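Lmo1340 protein (Listeria monocytogenes, PDB 4NLM) is a surface protein of unknown function, probably a lipoprotein, that belongs to the YqgU-like six-bladed beta-propeller family. Local coordinates at residues A[151-155]-A[156-160]. Numbering follows the deposited sequence. Where two conformers were deposited one is given.
Sequences FVTYS and PEWNF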
loop_
_atom_site.group_PDB
_atom_site.type_symbol
_atom_site.label_atom_id
_atom_site.label_comp_id
_atom_site.label_asym_id
_atom_site.label_seq_id
_atom_site.Cartn_x
_atom_site.Cartn_y
_atom_site.Cartn_z
ATOM N N PHE A 151 -5.998 -9.960 8.323
ATOM C CA PHE A 151 -4.818 -9.445 8.966
ATOM C C PHE A 151 -3.948 -10.532 9.525
ATOM O O PHE A 151 -4.414 -11.598 9.968
ATOM C CB PHE A 151 -5.173 -8.381 10.007
ATOM C CG PHE A 151 -6.158 -8.813 11.027
ATOM C CD1 PHE A 151 -5.710 -9.359 12.206
ATOM C CD2 PHE A 151 -7.508 -8.609 10.855
ATOM C CE1 PHE A 151 -6.578 -9.783 13.187
ATOM C CE2 PHE A 151 -8.396 -9.016 11.842
ATOM C CZ PHE A 151 -7.929 -9.602 12.998
ATOM N N VAL A 152 -2.658 -10.224 9.459
ATOM C CA VAL A 152 -1.608 -11.063 9.973
ATOM C C VAL A 152 -1.128 -10.457 11.285
ATOM O O VAL A 152 -0.698 -9.292 11.305
ATOM C CB VAL A 152 -0.449 -11.154 8.964
ATOM C CG1 VAL A 152 0.632 -12.086 9.496
ATOM C CG2 VAL A 152 -0.963 -11.625 7.610
ATOM N N THR A 153 -1.199 -11.240 12.356
ATOM C CA THR A 153 -0.707 -10.812 13.665
ATOM C C THR A 153 0.524 -11.605 14.057
ATOM O O THR A 153 0.607 -12.812 13.823
ATOM C CB THR A 153 -1.772 -10.987 14.760
ATOM O OG1 THR A 153 -2.326 -12.309 14.701
ATOM C CG2 THR A 153 -2.880 -9.989 14.593
ATOM N N TYR A 154 1.488 -10.899 14.637
ATOM C CA TYR A 154 2.753 -11.490 15.038
ATOM C C TYR A 154 2.940 -11.424 16.549
ATOM O O TYR A 154 2.570 -10.426 17.166
ATOM C CB TYR A 154 3.920 -10.709 14.434
ATOM C CG TYR A 154 3.997 -10.727 12.940
ATOM C CD1 TYR A 154 3.303 -9.792 12.180
ATOM C CD2 TYR A 154 4.728 -11.697 12.275
ATOM C CE1 TYR A 154 3.383 -9.797 10.805
ATOM C CE2 TYR A 154 4.799 -11.719 10.890
ATOM C CZ TYR A 154 4.136 -10.758 10.165
ATOM O OH TYR A 154 4.198 -10.762 8.792
ATOM N N SER A 155 3.443 -12.500 17.128
ATOM C CA SER A 155 3.832 -12.531 18.533
ATOM C C SER A 155 4.739 -13.727 18.724
ATOM O O SER A 155 4.602 -14.721 18.023
ATOM C CB SER A 155 2.606 -12.685 19.422
ATOM O OG SER A 155 2.942 -12.572 20.790
ATOM N N PRO A 156 5.700 -13.642 19.674
ATOM C CA PRO A 156 6.569 -14.808 19.860
ATOM C C PRO A 156 5.853 -16.074 20.293
ATOM O O PRO A 156 6.378 -17.169 20.101
ATOM C CB PRO A 156 7.540 -14.371 20.962
ATOM C CG PRO A 156 7.446 -12.894 21.049
ATOM C CD PRO A 156 6.124 -12.488 20.481
ATOM N N GLU A 157 4.656 -15.932 20.849
ATOM C CA GLU A 157 3.910 -17.082 21.307
ATOM C C GLU A 157 3.393 -17.944 20.170
ATOM O O GLU A 157 3.036 -19.115 20.389
ATOM C CB GLU A 157 2.707 -16.659 22.134
ATOM C CG GLU A 157 3.043 -16.105 23.491
ATOM C CD GLU A 157 3.453 -14.672 23.454
ATOM O OE1 GLU A 157 3.541 -14.100 22.365
ATOM O OE2 GLU A 157 3.660 -14.102 24.515
ATOM N N TRP A 158 3.252 -17.380 18.969
ATOM C CA TRP A 158 2.725 -18.152 17.837
ATOM C C TRP A 158 3.371 -17.871 16.477
ATOM O O TRP A 158 2.957 -18.440 15.480
ATOM C CB TRP A 158 1.218 -17.926 17.707
ATOM C CG TRP A 158 0.811 -16.522 17.399
ATOM C CD1 TRP A 158 0.854 -15.889 16.174
ATOM C CD2 TRP A 158 0.233 -15.582 18.304
ATOM N NE1 TRP A 158 0.368 -14.623 16.292
ATOM C CE2 TRP A 158 -0.014 -14.400 17.584
ATOM C CE3 TRP A 158 -0.057 -15.606 19.678
ATOM C CZ2 TRP A 158 -0.576 -13.293 18.166
ATOM C CZ3 TRP A 158 -0.588 -14.499 20.249
ATOM C CH2 TRP A 158 -0.871 -13.362 19.504
ATOM N N ASN A 159 4.396 -17.029 16.452
ATOM C CA ASN A 159 5.098 -16.612 15.221
ATOM C C ASN A 159 4.203 -15.663 14.414
ATOM O O ASN A 159 4.245 -14.461 14.633
ATOM C CB ASN A 159 5.592 -17.811 14.393
ATOM C CG ASN A 159 6.448 -17.384 13.212
ATOM O OD1 ASN A 159 6.861 -16.226 13.118
ATOM N ND2 ASN A 159 6.728 -18.320 12.309
ATOM N N PHE A 160 3.348 -16.204 13.551
ATOM C CA PHE A 160 2.372 -15.376 12.870
ATOM C C PHE A 160 1.096 -16.190 12.717
ATOM O O PHE A 160 1.138 -17.401 12.716
ATOM C CB PHE A 160 2.842 -14.902 11.483
ATOM C CG PHE A 160 2.881 -15.981 10.463
ATOM C CD1 PHE A 160 3.999 -16.789 10.334
ATOM C CD2 PHE A 160 1.795 -16.201 9.619
ATOM C CE1 PHE A 160 4.036 -17.791 9.381
ATOM C CE2 PHE A 160 1.834 -17.210 8.685
ATOM C CZ PHE A 160 2.948 -18.004 8.565
#
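A beta hairpin with a classic bulge at its turn joins strand 148-155 to strand 159-166: W158 and N159 together face S155. The single carbonyl S155 O takes two backbone bonds from the returning chain, one from W158 N (3.1 Å, 157° at the hydrogen) and a weak, strongly bent one from N159 N. In the other direction S155 N donates to N159 O at 3.3 Å, which closes this antiparallel hydrogen-bonded pair across the turn through P156 and E157. The indole of W158 folds back over strand 148-155, its CG held between its own backbone N and carbonyl carbon (chi1 63°). With chi2 near 78°, this turns the six-membered ring against S155 CB, a CH-pi contact 3.5 Å from the ring centroid and nearly on the ring normal, and points NE1 at T153 O. The resulting bond, 3.1 Å from W158 NE1 to T153 O, is fairly straight and lies near the indole plane, although the donor stands well above the plane of the carbonyl. T153 O also receives a CA-H...O contact from F160 CA at 3.3 Å. On the opposite face Y154 pairs with F160: CE2 of the tyrosine ring packs 3.8 Å from F160 CB, and V152 CG1 approaches the same methylene more loosely. P180 touches V152, Y154 and F160 on this face, while W158 reaches L135. T153 OG1 bonds to Q161 NE2 further along strand 159-166. Both strands are the inner pair of a four-stranded antiparallel sheet, consistent with a propeller blade: strand 137-141 flanks 148-155, with T138 and, just before that strand, T136 bonded through the backbone to V152 and Y154, and strand 171-174 flanks 159-166.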